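Local coordinates for protein AA9 family lytic polysaccharide monooxygenase D (Myceliophthora thermophila, PDB 5UFV) that cleaves cellulose oxidatively as a secreted, copper-dependent monooxygenase, using O2 or H2O2 and a reductant to give C1-oxidised products, at residues L56-P62 against Q174-T178; G89-C94 against G149-V153. The contacts are given in a common frame with arbitrary orientation. Numbering follows the deposited sequence.

Contact 1 of 2, residues L56-P62 against Q174-T178; sequences LYAEAAP and QIKVT
Strand 58-60 runs parallel to the end of strand 167-177, its axis 4.7 Å away and turned by 36°. CA atoms pair Y57-Q174, A58-I175, E59-K176, A60-V177 and A61-T178 at 4.7-5.0 Å. Both backbones are extended, with parallel-ladder hydrogen bonds A58 N to Q174 O 2.9 Å, K176 N to A58 O 2.8 Å, A60 N to K176 O 3.1 Å and T178 N to A60 O 2.7 Å; V177 CA makes a CA-H...O contact to A60 O (3.1 Å). Side chains alternate between the two faces. On one, K176 leaves its backbone in t,t and bends back through m,m, laying CE 3.5 Å from the ring centroid of Y57 (chi1 p) and NZ 4.4 Å from it, 12° off the normal: CH-pi and cation-pi together. NZ is also hydrogen-bonded to N150. E59 (chi1 m) shares this face, but OE2 stays 4.3 Å from K176 CD. A58, A60 and I175 (m,m) share the other face, A60 CB lying 4.1 Å from I175 CG2, and I9 of strand 4-9, in the second sheet, touches all three. At the ends, Q174 (chi1 m, chi2 t) hydrogen-bonds through NE2 to L56 O (2.8 Å), its OE1 hydrogen-bonded to W30 NE1; T178, chi1 p, hydrogen-bonds through OG1 to A60 O (3.3 Å), while P62 CD packs 4.1 Å from V177 CG1. This is a sheet-edge pairing in the AA9 beta-sandwich, strand 58-60 being outermost. The chemistry implies a two-faced join: backbone bonds set the register, apolar groups close the inter-sheet side, and an aliphatic-cationic arm over an aromatic ring covers the other.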
ATOM      1  N   LEU A  56      -5.316 -17.074  -7.980  1.00 27.18           N
ATOM      2  CA  LEU A  56      -4.363 -16.777  -9.039  1.00 28.19           C
ATOM      3  C   LEU A  56      -3.209 -15.889  -8.586  1.00 27.67           C
ATOM      4  O   LEU A  56      -3.261 -15.292  -7.525  1.00 26.98           O
ATOM      5  CB  LEU A  56      -5.081 -16.068 -10.186  1.00 28.27           C
ATOM      6  CG  LEU A  56      -6.296 -16.791 -10.741  1.00 29.04           C
ATOM      7  CD1 LEU A  56      -6.892 -16.004 -11.910  1.00 28.70           C
ATOM      8  CD2 LEU A  56      -5.961 -18.230 -11.142  1.00 29.13           C
ATOM      9  N   TYR A  57      -2.203 -15.796  -9.450  1.00 28.92           N
ATOM     10  CA  TYR A  57      -1.036 -14.931  -9.286  1.00 29.74           C
ATOM     11  C   TYR A  57      -0.721 -14.261 -10.634  1.00 30.68           C
ATOM     12  O   TYR A  57      -1.072 -14.780 -11.687  1.00 29.84           O
ATOM     13  CB  TYR A  57       0.184 -15.735  -8.850  1.00 30.44           C
ATOM     14  CG  TYR A  57       0.448 -16.909  -9.759  1.00 32.10           C
ATOM     15  CD1 TYR A  57       1.149 -16.742 -10.942  1.00 33.40           C
ATOM     16  CD2 TYR A  57      -0.061 -18.191  -9.458  1.00 32.23           C
ATOM     17  CE1 TYR A  57       1.371 -17.813 -11.799  1.00 34.92           C
ATOM     18  CE2 TYR A  57       0.153 -19.258 -10.302  1.00 33.04           C
ATOM     19  CZ  TYR A  57       0.871 -19.061 -11.472  1.00 35.66           C
ATOM     20  OH  TYR A  57       1.093 -20.101 -12.340  1.00 38.51           O
ATOM     21  N   ALA A  58      -0.086 -13.096 -10.589  1.00 30.71           N
ATOM     22  CA  ALA A  58       0.462 -12.484 -11.784  1.00 32.09           C
ATOM     23  C   ALA A  58       1.960 -12.823 -11.868  1.00 33.83           C
ATOM     24  O   ALA A  58       2.647 -12.839 -10.850  1.00 35.11           O
ATOM     25  CB  ALA A  58       0.259 -10.983 -11.723  1.00 31.79           C
ATOM     26  N   GLU A  59       2.458 -13.100 -13.068  1.00 36.45           N
ATOM     27  CA  GLU A  59       3.901 -13.267 -13.287  1.00 39.56           C
ATOM     28  C   GLU A  59       4.556 -11.928 -13.463  1.00 38.17           C
ATOM     29  O   GLU A  59       3.971 -11.004 -14.033  1.00 39.29           O
ATOM     30  CB  GLU A  59       4.200 -14.147 -14.506  1.00 43.65           C
ATOM     31  CG  GLU A  59       3.565 -15.537 -14.399  1.00 48.67           C
ATOM     32  CD  GLU A  59       4.474 -16.695 -14.787  1.00 54.25           C
ATOM     33  OE1 GLU A  59       5.439 -16.506 -15.577  1.00 57.52           O
ATOM     34  OE2 GLU A  59       4.200 -17.812 -14.291  1.00 57.41           O
ATOM     35  N   ALA A  60       5.768 -11.816 -12.950  1.00 37.58           N
ATOM     36  CA  ALA A  60       6.557 -10.606 -13.110  1.00 37.50           C
ATOM     37  C   ALA A  60       8.004 -10.873 -12.782  1.00 38.83           C
ATOM     38  O   ALA A  60       8.330 -11.688 -11.927  1.00 38.58           O
ATOM     39  CB  ALA A  60       6.041  -9.490 -12.220  1.00 36.60           C
ATOM     40  N   ALA A  61       8.872 -10.176 -13.483  1.00 39.72           N
ATOM     41  CA  ALA A  61      10.281 -10.229 -13.207  1.00 41.44           C
ATOM     42  C   ALA A  61      10.670  -8.940 -12.492  1.00 40.99           C
ATOM     43  O   ALA A  61       9.951  -7.935 -12.542  1.00 38.80           O
ATOM     44  CB  ALA A  61      11.063 -10.379 -14.510  1.00 42.41           C
ATOM     45  N   PRO A  62      11.823  -8.964 -11.829  1.00 42.95           N
ATOM     46  CA  PRO A  62      12.355  -7.755 -11.237  1.00 42.61           C
ATOM     47  C   PRO A  62      12.442  -6.670 -12.285  1.00 42.86           C
ATOM     48  O   PRO A  62      12.722  -6.982 -13.434  1.00 43.01           O
ATOM     49  CB  PRO A  62      13.750  -8.181 -10.789  1.00 45.37           C
ATOM     50  CG  PRO A  62      13.622  -9.648 -10.510  1.00 45.71           C
ATOM     51  CD  PRO A  62      12.653 -10.152 -11.532  1.00 44.75           C
ATOM     52  N   GLN A 174      -1.447 -11.193  -5.382  1.00 26.32           N
ATOM     53  CA  GLN A 174      -0.445 -12.264  -5.443  1.00 28.61           C
ATOM     54  C   GLN A 174       0.463 -12.167  -6.691  1.00 30.54           C
ATOM     55  O   GLN A 174      -0.015 -12.153  -7.830  1.00 31.63           O
ATOM     56  CB  GLN A 174      -1.144 -13.626  -5.376  1.00 28.77           C
ATOM     57  CG  GLN A 174      -1.967 -13.784  -4.113  1.00 29.34           C
ATOM     58  CD  GLN A 174      -2.432 -15.194  -3.825  1.00 29.70           C
ATOM     59  OE1 GLN A 174      -2.556 -15.572  -2.667  1.00 32.75           O
ATOM     60  NE2 GLN A 174      -2.707 -15.961  -4.851  1.00 29.52           N
ATOM     61  N   ILE A 175       1.770 -12.089  -6.456  1.00 32.45           N
ATOM     62  CA  ILE A 175       2.759 -11.938  -7.531  1.00 34.20           C
ATOM     63  C   ILE A 175       3.769 -13.082  -7.463  1.00 35.04           C
ATOM     64  O   ILE A 175       4.403 -13.303  -6.414  1.00 32.28           O
ATOM     65  CB  ILE A 175       3.555 -10.637  -7.381  1.00 34.87           C
ATOM     66  CG1 ILE A 175       2.621  -9.475  -7.071  1.00 35.40           C
ATOM     67  CG2 ILE A 175       4.388 -10.365  -8.626  1.00 36.50           C
ATOM     68  CD1 ILE A 175       1.946  -8.872  -8.269  1.00 36.39           C
ATOM     69  N   LYS A 176       3.900 -13.808  -8.576  1.00 35.33           N
ATOM     70  CA  LYS A 176       4.954 -14.789  -8.721  1.00 36.94           C
ATOM     71  C   LYS A 176       6.109 -14.112  -9.457  1.00 38.38           C
ATOM     72  O   LYS A 176       6.021 -13.870 -10.675  1.00 39.96           O
ATOM     73  CB  LYS A 176       4.487 -16.040  -9.465  1.00 37.25           C
ATOM     74  CG  LYS A 176       5.546 -17.122  -9.393  1.00 39.89           C
ATOM     75  CD  LYS A 176       5.209 -18.404 -10.140  1.00 42.81           C
ATOM     76  CE  LYS A 176       3.908 -19.082  -9.702  1.00 42.94           C
ATOM     77  NZ  LYS A 176       3.952 -19.754  -8.373  1.00 41.79           N
ATOM     78  N   VAL A 177       7.164 -13.791  -8.705  1.00 38.64           N
ATOM     79  CA  VAL A 177       8.372 -13.124  -9.216  1.00 39.70           C
ATOM     80  C   VAL A 177       9.341 -14.116  -9.833  1.00 42.16           C
ATOM     81  O   VAL A 177       9.822 -15.027  -9.149  1.00 43.76           O
ATOM     82  CB  VAL A 177       9.108 -12.396  -8.084  1.00 40.52           C
ATOM     83  CG1 VAL A 177      10.424 -11.805  -8.562  1.00 41.75           C
ATOM     84  CG2 VAL A 177       8.216 -11.307  -7.516  1.00 40.12           C
ATOM     85  N   THR A 178       9.633 -13.930 -11.118  1.00 44.01           N
ATOM     86  CA  THR A 178      10.491 -14.836 -11.870  1.00 46.96           C
ATOM     87  C   THR A 178      11.955 -14.393 -11.852  1.00 48.85           C
ATOM     88  O   THR A 178      12.327 -13.474 -11.128  1.00 47.86           O
ATOM     89  CB  THR A 178      10.017 -14.906 -13.331  1.00 50.13           C
ATOM     90  OG1 THR A 178      10.063 -13.592 -13.914  1.00 50.97           O
ATOM     91  CG2 THR A 178       8.593 -15.463 -13.400  1.00 50.21           C
TER

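Contact 2 of 2, residues G89-C94 against G149-V153; sequences GDFSSC and GNYLV
A side-chain-mediated contact docks the loop between strands 80-86 and 101-107 against the start of strand 149-159, away from the copper site. Segment 149-153 is extended, whereas 91-93 forms a 3-10 turn, with S93 N to D90 O at 3.2 Å and C94 N to F91 O at 3.1 Å. The closest CA pair, F91-N150, is 6.5 Å apart, too wide for strand pairing. F91 (chi1 m, chi2 -72°) lays a ring face on N150 CB, a CH-pi contact 3.6 Å from the centroid and 17° off the normal; its edge meets Y151 O (3.4 Å from CE1) and L152 CD2 (4.2 Å from CD1). N150 (chi1 m) points toward the loop and donates from ND2 to G89 O at 2.8 Å. L152 (m,t) places CD1 4.0 Å from C94 SG. C94 is disulfide-bonded to C87, just beyond strand 80-86. This is a disulfide-closed loop folded over the face of the mixed sheet that carries N150 and L152, in the AA9 beta-sandwich.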
ATOM      1  N   GLY A  89       6.497 -20.312   1.244  1.00 39.63           N
ATOM      2  CA  GLY A  89       6.272 -21.314   0.201  1.00 39.05           C
ATOM      3  C   GLY A  89       5.094 -21.025  -0.689  1.00 38.50           C
ATOM      4  O   GLY A  89       5.077 -20.049  -1.452  1.00 38.18           O
ATOM      5  N   ASP A  90       4.109 -21.902  -0.590  1.00 39.06           N
ATOM      6  CA  ASP A  90       2.867 -21.814  -1.343  1.00 38.99           C
ATOM      7  C   ASP A  90       2.118 -20.538  -0.957  1.00 38.12           C
ATOM      8  O   ASP A  90       2.081 -20.188   0.232  1.00 41.99           O
ATOM      9  CB  ASP A  90       2.045 -23.039  -0.958  1.00 40.62           C
ATOM     10  CG  ASP A  90       0.789 -23.202  -1.768  1.00 43.05           C
ATOM     11  OD1 ASP A  90       0.660 -22.544  -2.820  1.00 46.32           O
ATOM     12  OD2 ASP A  90      -0.083 -24.001  -1.333  1.00 43.04           O
ATOM     13  N   PHE A  91       1.504 -19.847  -1.914  1.00 34.54           N
ATOM     14  CA  PHE A  91       0.591 -18.746  -1.563  1.00 33.60           C
ATOM     15  C   PHE A  91      -0.492 -19.163  -0.568  1.00 33.99           C
ATOM     16  O   PHE A  91      -0.900 -18.381   0.264  1.00 34.45           O
ATOM     17  CB  PHE A  91      -0.159 -18.215  -2.768  1.00 33.02           C
ATOM     18  CG  PHE A  91       0.666 -17.391  -3.702  1.00 32.09           C
ATOM     19  CD1 PHE A  91       1.074 -16.127  -3.334  1.00 30.64           C
ATOM     20  CD2 PHE A  91       0.983 -17.866  -4.969  1.00 31.79           C
ATOM     21  CE1 PHE A  91       1.815 -15.348  -4.192  1.00 30.30           C
ATOM     22  CE2 PHE A  91       1.703 -17.088  -5.844  1.00 32.06           C
ATOM     23  CZ  PHE A  91       2.118 -15.818  -5.454  1.00 31.47           C
ATOM     24  N   SER A  92      -0.984 -20.385  -0.679  1.00 35.11           N
ATOM     25  CA  SER A  92      -2.092 -20.815   0.159  1.00 35.32           C
ATOM     26  C   SER A  92      -1.750 -20.865   1.636  1.00 35.52           C
ATOM     27  O   SER A  92      -2.651 -20.763   2.469  1.00 35.22           O
ATOM     28  CB  SER A  92      -2.607 -22.178  -0.291  1.00 36.40           C
ATOM     29  OG  SER A  92      -2.867 -22.164  -1.681  1.00 36.90           O
ATOM     30  N   SER A  93      -0.473 -21.026   1.982  1.00 35.66           N
ATOM     31  CA  SER A  93      -0.114 -21.126   3.411  1.00 35.85           C
ATOM     32  C   SER A  93       0.510 -19.826   3.911  1.00 35.81           C
ATOM     33  O   SER A  93       0.980 -19.741   5.031  1.00 36.43           O
ATOM     34  CB  SER A  93       0.781 -22.343   3.685  1.00 35.85           C
ATOM     35  OG  SER A  93       1.821 -22.405   2.753  1.00 35.91           O
ATOM     36  N   CYS A  94       0.462 -18.805   3.069  1.00 37.08           N
ATOM     37  CA  CYS A  94       0.983 -17.482   3.370  1.00 38.19           C
ATOM     38  C   CYS A  94      -0.168 -16.675   3.993  1.00 36.73           C
ATOM     39  O   CYS A  94      -1.192 -16.468   3.337  1.00 33.07           O
ATOM     40  CB  CYS A  94       1.405 -16.855   2.047  1.00 40.73           C
ATOM     41  SG  CYS A  94       2.514 -15.439   2.082  1.00 48.42           S
ATOM     42  N   GLY A 149      10.228 -15.770  -6.288  1.00 41.57           N
ATOM     43  CA  GLY A 149       9.338 -16.641  -5.523  1.00 40.95           C
ATOM     44  C   GLY A 149       7.931 -16.092  -5.480  1.00 39.70           C
ATOM     45  O   GLY A 149       7.592 -15.185  -6.231  1.00 39.06           O
ATOM     46  N   ASN A 150       7.115 -16.628  -4.583  1.00 37.89           N
ATOM     47  CA  ASN A 150       5.764 -16.135  -4.408  1.00 36.39           C
ATOM     48  C   ASN A 150       5.752 -14.972  -3.465  1.00 35.64           C
ATOM     49  O   ASN A 150       6.235 -15.102  -2.335  1.00 36.56           O
ATOM     50  CB  ASN A 150       4.868 -17.238  -3.868  1.00 36.31           C
ATOM     51  CG  ASN A 150       4.839 -18.442  -4.773  1.00 37.29           C
ATOM     52  OD1 ASN A 150       5.143 -18.358  -5.973  1.00 38.55           O
ATOM     53  ND2 ASN A 150       4.508 -19.577  -4.202  1.00 37.91           N
ATOM     54  N   TYR A 151       5.197 -13.841  -3.912  1.00 33.90           N
ATOM     55  CA  TYR A 151       5.127 -12.647  -3.078  1.00 33.68           C
ATOM     56  C   TYR A 151       3.725 -12.079  -3.025  1.00 32.29           C
ATOM     57  O   TYR A 151       2.982 -12.146  -3.995  1.00 32.81           O
ATOM     58  CB  TYR A 151       6.020 -11.530  -3.616  1.00 34.84           C
ATOM     59  CG  TYR A 151       7.514 -11.684  -3.464  1.00 35.75           C
ATOM     60  CD1 TYR A 151       8.250 -12.371  -4.418  1.00 37.77           C
ATOM     61  CD2 TYR A 151       8.195 -11.064  -2.437  1.00 36.41           C
ATOM     62  CE1 TYR A 151       9.626 -12.488  -4.322  1.00 39.99           C
ATOM     63  CE2 TYR A 151       9.586 -11.174  -2.316  1.00 39.23           C
ATOM     64  CZ  TYR A 151      10.305 -11.885  -3.267  1.00 39.94           C
ATOM     65  OH  TYR A 151      11.689 -12.021  -3.188  1.00 40.30           O
ATOM     66  N   LEU A 152       3.398 -11.456  -1.902  1.00 31.77           N
ATOM     67  CA  LEU A 152       2.225 -10.593  -1.824  1.00 30.31           C
ATOM     68  C   LEU A 152       2.699  -9.183  -2.064  1.00 30.32           C
ATOM     69  O   LEU A 152       3.829  -8.837  -1.743  1.00 29.41           O
ATOM     70  CB  LEU A 152       1.573 -10.659  -0.462  1.00 29.94           C
ATOM     71  CG  LEU A 152       1.346 -12.050   0.123  1.00 30.97           C
ATOM     72  CD1 LEU A 152       0.700 -11.907   1.489  1.00 31.18           C
ATOM     73  CD2 LEU A 152       0.480 -12.886  -0.796  1.00 31.72           C
ATOM     74  N   VAL A 153       1.835  -8.373  -2.648  1.00 29.82           N
ATOM     75  CA  VAL A 153       2.110  -6.959  -2.780  1.00 29.49           C
ATOM     76  C   VAL A 153       0.953  -6.256  -2.123  1.00 27.94           C
ATOM     77  O   VAL A 153      -0.160  -6.686  -2.309  1.00 29.39           O
ATOM     78  CB  VAL A 153       2.201  -6.532  -4.238  1.00 30.84           C
ATOM     79  CG1 VAL A 153       0.958  -6.953  -5.013  1.00 31.31           C
ATOM     80  CG2 VAL A 153       2.408  -5.024  -4.326  1.00 30.97           C
TER

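Contacts 1 and 2 meet in one mixed sheet, where strands 167-177 and 149-159 are antiparallel neighbours: I175 O to Y151 N is 2.7 Å and V177 N to G149 O 2.9 Å, both probable hydrogen bonds. In contact 1 A58, A60, I175 and V177 are buried, with E59 exposed on the opposite face; in contact 2 C94 and L152 are buried and D90 is exposed. Contact 1 extends the sheet through backbone pairing, burying 558 Å²; contact 2 adds a loop through side chains, with one inter-segment hydrogen bond and 302 Å² buried. N150 joins them, ND2 going to the loop and OD1 to K176. F91 also touches Y57 and Q174, so the contacts share a packing surface.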